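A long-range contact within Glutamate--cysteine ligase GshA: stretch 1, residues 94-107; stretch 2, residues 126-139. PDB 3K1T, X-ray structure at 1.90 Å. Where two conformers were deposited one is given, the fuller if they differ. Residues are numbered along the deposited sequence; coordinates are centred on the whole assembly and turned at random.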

# COMPACT_ATOMS: atom_id res chain seq x y z
N ASP A 94 -14.81 10.62 -2.17
CA ASP A 94 -16.04 10.29 -2.84
C ASP A 94 -15.94 10.41 -4.36
O ASP A 94 -16.93 10.20 -5.07
CB ASP A 94 -17.12 11.22 -2.31
CG ASP A 94 -17.31 11.08 -0.80
OD1 ASP A 94 -17.41 9.91 -0.33
OD2 ASP A 94 -17.33 12.13 -0.10
N ALA A 95 -14.74 10.74 -4.84
CA ALA A 95 -14.50 10.94 -6.26
C ALA A 95 -14.79 9.69 -7.08
O ALA A 95 -14.44 8.59 -6.71
CB ALA A 95 -13.05 11.42 -6.50
N ARG A 96 -15.52 9.88 -8.16
CA ARG A 96 -15.65 8.85 -9.18
C ARG A 96 -14.73 9.19 -10.36
O ARG A 96 -14.20 8.29 -11.00
CB ARG A 96 -17.08 8.81 -9.72
CG ARG A 96 -18.13 8.36 -8.75
CD ARG A 96 -19.49 8.38 -9.43
NE ARG A 96 -20.52 7.63 -8.71
CZ ARG A 96 -21.27 8.13 -7.72
NH1 ARG A 96 -21.10 9.38 -7.28
NH2 ARG A 96 -22.19 7.36 -7.14
N ARG A 97 -14.64 10.49 -10.67
CA ARG A 97 -13.97 10.97 -11.88
C ARG A 97 -12.86 11.96 -11.51
O ARG A 97 -13.01 12.73 -10.57
CB ARG A 97 -14.99 11.68 -12.78
CG ARG A 97 -16.04 10.76 -13.40
CD ARG A 97 -17.12 11.53 -14.14
NE ARG A 97 -18.04 12.20 -13.22
CZ ARG A 97 -19.05 11.60 -12.57
NH1 ARG A 97 -19.29 10.30 -12.70
NH2 ARG A 97 -19.82 12.32 -11.75
N LEU A 98 -11.76 11.95 -12.25
CA LEU A 98 -10.66 12.86 -12.01
C LEU A 98 -10.20 13.47 -13.31
O LEU A 98 -9.93 12.74 -14.28
CB LEU A 98 -9.53 12.09 -11.35
CG LEU A 98 -8.37 12.90 -10.80
CD1 LEU A 98 -8.78 13.81 -9.65
CD2 LEU A 98 -7.24 11.89 -10.32
N LEU A 99 -10.14 14.80 -13.35
CA LEU A 99 -9.57 15.52 -14.48
C LEU A 99 -8.11 15.76 -14.17
O LEU A 99 -7.78 16.34 -13.13
CB LEU A 99 -10.29 16.88 -14.68
CG LEU A 99 -9.86 17.74 -15.88
CD1 LEU A 99 -10.31 17.10 -17.19
CD2 LEU A 99 -10.41 19.19 -15.78
N LEU A 100 -7.24 15.30 -15.07
CA LEU A 100 -5.79 15.47 -14.94
C LEU A 100 -5.33 16.57 -15.88
O LEU A 100 -5.49 16.48 -17.10
CB LEU A 100 -5.05 14.16 -15.27
CG LEU A 100 -3.50 14.18 -15.20
CD1 LEU A 100 -2.99 14.37 -13.77
CD2 LEU A 100 -2.92 12.85 -15.81
N ILE A 101 -4.76 17.64 -15.32
CA ILE A 101 -4.18 18.73 -16.12
C ILE A 101 -2.64 18.57 -16.23
O ILE A 101 -1.94 18.69 -15.25
CB ILE A 101 -4.54 20.12 -15.53
CG1 ILE A 101 -6.09 20.25 -15.42
CG2 ILE A 101 -3.93 21.24 -16.39
CD1 ILE A 101 -6.60 21.57 -14.91
N PRO A 102 -2.13 18.33 -17.44
CA PRO A 102 -0.70 18.13 -17.66
C PRO A 102 0.04 19.44 -17.86
O PRO A 102 -0.60 20.48 -18.06
CB PRO A 102 -0.68 17.31 -18.94
CG PRO A 102 -1.84 17.86 -19.71
CD PRO A 102 -2.89 18.22 -18.69
N GLU A 103 1.36 19.39 -17.79
CA GLU A 103 2.20 20.49 -18.25
C GLU A 103 1.80 20.80 -19.71
O GLU A 103 1.24 19.93 -20.41
CB GLU A 103 3.68 20.13 -18.17
CG GLU A 103 4.32 20.16 -16.77
CD GLU A 103 4.42 21.58 -16.16
OE1 GLU A 103 4.23 22.58 -16.90
OE2 GLU A 103 4.64 21.70 -14.92
N ASN A 104 2.01 22.04 -20.15
CA ASN A 104 1.63 22.44 -21.51
C ASN A 104 2.47 21.77 -22.64
O ASN A 104 2.11 21.87 -23.83
CB ASN A 104 1.62 23.97 -21.66
CG ASN A 104 0.42 24.64 -20.98
OD1 ASN A 104 -0.48 23.98 -20.45
ND2 ASN A 104 0.38 25.98 -21.03
N HIS A 105 3.53 21.04 -22.27
CA HIS A 105 4.32 20.20 -23.21
C HIS A 105 3.55 19.15 -24.04
O HIS A 105 2.96 18.19 -23.51
CB HIS A 105 5.44 19.45 -22.47
CG HIS A 105 6.28 20.33 -21.60
ND1 HIS A 105 6.75 21.56 -22.01
CD2 HIS A 105 6.75 20.15 -20.34
CE1 HIS A 105 7.44 22.11 -21.04
NE2 HIS A 105 7.45 21.28 -20.01
N THR A 106 3.58 19.32 -25.36
CA THR A 106 3.01 18.32 -26.25
C THR A 106 4.08 17.62 -27.13
O THR A 106 3.76 16.68 -27.86
CB THR A 106 1.92 18.96 -27.14
OG1 THR A 106 2.49 20.05 -27.89
CG2 THR A 106 0.76 19.49 -26.28
N ARG A 107 5.34 18.06 -27.06
CA ARG A 107 6.41 17.51 -27.91
C ARG A 107 7.48 16.73 -27.16
O ARG A 107 8.33 16.11 -27.81
CB ARG A 107 7.11 18.60 -28.75
CG ARG A 107 6.21 19.32 -29.74
CD ARG A 107 6.90 20.60 -30.19
NE ARG A 107 6.10 21.34 -31.16
CZ ARG A 107 6.36 22.59 -31.57
NH1 ARG A 107 7.40 23.27 -31.08
NH2 ARG A 107 5.58 23.16 -32.49
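Stretch 2 (126-139) GLEVRIGSIAPEIT

Stretch 2 lies alongside stretch 1 as a parallel β-strand: residues 128-133 run in the same direction as the strand that begins at Arg97, with their axes 4.6 Å apart at closest approach and a signed crossing angle of -37°, a somewhat stronger twist than is usual between neighbouring strands. The register pairs Arg97 with Glu128, Leu98 with Val129, Leu99 with Arg130 and Leu100 with Ile131, at CA-CA distances of 4.7, 4.9, 5.3 and 4.8 Å. Side chains alternate accordingly: Arg97 and Leu99 share one face with Glu128 and Arg130, Leu98 and Leu100 the other with Val129 and Ile131. The two stretches together bury 938 Å².

Asp94 is out of reach of stretch 2. At Ala95 contact begins, with Ala95 CB 4.1 Å from Leu127 CD2. Just before the strand, stretch 2 leaves a helix through a Schellman motif at Gly126, whose phi of 94° would jam a CB against the preceding carbonyl. One water lies 2.7 Å from Ala95 O, with a weak contact to Gly126 O at 3.4 Å; a second lies 2.8 Å from both Arg96 O and Gly126 O.

The ladder opens where Glu128 N donates to Arg96 O (3.1 Å). Arg97 turns its CA-H group to a carbonyl of stretch 2, with Arg97 CA 3.3 Å from Glu128 O, and Arg97 CG comes within 3.7 Å of Glu128 OE1. Leu98 then bonds in both directions, Leu98 N to Glu128 O at 2.8 Å and Arg130 N to Leu98 O at 3.2 Å, while Leu98 CD2 packs 3.7 Å from Leu127 CD1. Leu99 again presents its CA-H, with Leu99 CA 3.6 Å from Arg130 O. Its side chain reaches forward, placing CD1 3.8 Å from Gly132 N; a CB on Gly132 would fall 2.8 Å from Leu99 CD1, a clash that the glycine avoids. Leu100 repeats the pattern of Leu98, Leu100 N to Arg130 O at 2.9 Å and Gly132 N to Leu100 O at 2.9 Å, and Leu100 CB lies 4.3 Å from Val129 CG1. Arg96, Leu98 and Leu100 thus make all five direct hydrogen bonds to stretch 2.

Beyond the ladder, Ile101 CA approaches Gly132 O at 3.4 Å, and Ile101 CG2 meets Ile134 CG1 at 4.0 Å. Pro102, with no amide proton to offer, sets CD 3.3 Å from Gly132 O, which has no hydrogen-bonding partner, and packs CG 3.8 Å from Ile131 CG2.

Glu103 turns away, and water takes over from the backbone bonds: one molecule donates to Pro102 O and Asn104 OD1, each at 2.8 Å, and accepts from Ile134 N at 3.0 Å, while another joins Asn104 ND2 (3.2 Å) to Ile134 O (2.7 Å). Asn104 OD1 also lies 3.5 Å from Ile134 CG1. His105 makes no contact. Thr106 closes the interface, its CG2 4.2 Å from CD1 of Ile138, the last residue of a type I turn starting at Ala135; Arg107 is beyond reach.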

# COMPACT_ATOMS: atom_id res chain seq x y z
N GLY A 126 -9.06 2.92 -9.58
CA GLY A 126 -10.51 2.89 -9.68
C GLY A 126 -11.18 4.22 -10.04
O GLY A 126 -12.35 4.40 -9.78
N LEU A 127 -10.40 5.15 -10.57
CA LEU A 127 -10.96 6.42 -11.05
C LEU A 127 -11.18 6.40 -12.56
O LEU A 127 -10.44 5.75 -13.30
CB LEU A 127 -10.03 7.54 -10.66
CG LEU A 127 -9.90 7.83 -9.17
CD1 LEU A 127 -8.70 8.75 -8.95
CD2 LEU A 127 -11.22 8.47 -8.61
N GLU A 128 -12.23 7.09 -13.02
CA GLU A 128 -12.38 7.41 -14.44
C GLU A 128 -11.57 8.68 -14.64
O GLU A 128 -11.83 9.69 -13.98
CB GLU A 128 -13.87 7.58 -14.74
CG GLU A 128 -14.22 7.83 -16.18
CD GLU A 128 -15.72 8.18 -16.37
OE1 GLU A 128 -16.56 7.74 -15.52
OE2 GLU A 128 -16.03 8.91 -17.36
N VAL A 129 -10.58 8.65 -15.53
CA VAL A 129 -9.60 9.75 -15.65
C VAL A 129 -9.61 10.24 -17.09
O VAL A 129 -9.62 9.42 -18.00
CB VAL A 129 -8.17 9.29 -15.32
CG1 VAL A 129 -7.14 10.45 -15.46
CG2 VAL A 129 -8.13 8.65 -13.93
N ARG A 130 -9.61 11.56 -17.29
CA ARG A 130 -9.44 12.17 -18.61
C ARG A 130 -8.41 13.28 -18.47
O ARG A 130 -8.24 13.85 -17.38
CB ARG A 130 -10.80 12.73 -19.09
CG ARG A 130 -11.88 11.67 -19.33
CD ARG A 130 -11.82 11.11 -20.75
NE ARG A 130 -12.46 12.05 -21.68
CZ ARG A 130 -13.77 12.24 -21.78
NH1 ARG A 130 -14.63 11.50 -21.08
NH2 ARG A 130 -14.25 13.15 -22.62
N ILE A 131 -7.76 13.60 -19.58
CA ILE A 131 -6.67 14.55 -19.60
C ILE A 131 -7.16 15.87 -20.19
O ILE A 131 -7.51 15.94 -21.37
CB ILE A 131 -5.48 14.03 -20.38
CG1 ILE A 131 -5.01 12.69 -19.82
CG2 ILE A 131 -4.33 15.04 -20.33
CD1 ILE A 131 -4.17 11.90 -20.77
N GLY A 132 -7.19 16.90 -19.36
CA GLY A 132 -7.67 18.23 -19.76
C GLY A 132 -6.51 19.19 -19.91
O GLY A 132 -5.86 19.57 -18.94
N SER A 133 -6.26 19.59 -21.15
CA SER A 133 -5.23 20.57 -21.45
C SER A 133 -5.67 22.01 -21.20
O SER A 133 -6.77 22.39 -21.58
CB SER A 133 -4.88 20.46 -22.95
OG SER A 133 -3.83 21.35 -23.29
N ILE A 134 -4.77 22.82 -20.66
CA ILE A 134 -4.94 24.27 -20.62
C ILE A 134 -3.95 24.95 -21.56
O ILE A 134 -3.70 26.15 -21.44
CB ILE A 134 -4.81 24.82 -19.16
CG1 ILE A 134 -3.43 24.53 -18.56
CG2 ILE A 134 -5.94 24.26 -18.28
CD1 ILE A 134 -3.15 25.23 -17.14
N ALA A 135 -3.39 24.19 -22.50
CA ALA A 135 -2.46 24.75 -23.47
C ALA A 135 -3.30 25.43 -24.56
O ALA A 135 -4.23 24.85 -25.11
CB ALA A 135 -1.57 23.67 -24.09
N PRO A 136 -3.00 26.70 -24.84
CA PRO A 136 -3.85 27.50 -25.74
C PRO A 136 -3.90 26.96 -27.19
O PRO A 136 -4.87 27.18 -27.89
CB PRO A 136 -3.21 28.89 -25.68
CG PRO A 136 -1.78 28.64 -25.39
CD PRO A 136 -1.80 27.46 -24.41
N GLU A 137 -2.86 26.25 -27.60
CA GLU A 137 -2.81 25.59 -28.90
C GLU A 137 -3.61 24.28 -29.03
O GLU A 137 -3.81 23.78 -30.12
CB GLU A 137 -1.35 25.34 -29.29
CG GLU A 137 -0.64 24.28 -28.47
CD GLU A 137 0.05 24.80 -27.19
OE1 GLU A 137 -0.23 25.96 -26.73
OE2 GLU A 137 0.88 24.01 -26.64
N ILE A 138 -4.10 23.73 -27.93
CA ILE A 138 -4.99 22.57 -28.00
C ILE A 138 -6.41 23.12 -28.04
O ILE A 138 -6.93 23.59 -27.05
CB ILE A 138 -4.80 21.57 -26.81
CG1 ILE A 138 -3.36 20.99 -26.80
CG2 ILE A 138 -5.88 20.44 -26.83
CD1 ILE A 138 -3.00 20.13 -28.04
N THR A 139 -7.04 23.05 -29.21
CA THR A 139 -8.37 23.60 -29.40
C THR A 139 -9.41 22.52 -29.75
O THR A 139 -10.58 22.81 -29.88
CB THR A 139 -8.32 24.73 -30.47
OG1 THR A 139 -7.91 24.19 -31.72
CG2 THR A 139 -7.30 25.80 -30.09
O HOH W 1 -13.76 6.05 -7.19
O HOH W 2 -14.77 5.71 -9.96
O HOH W 3 -2.06 21.71 -20.17
O HOH W 4 -2.14 27.69 -19.95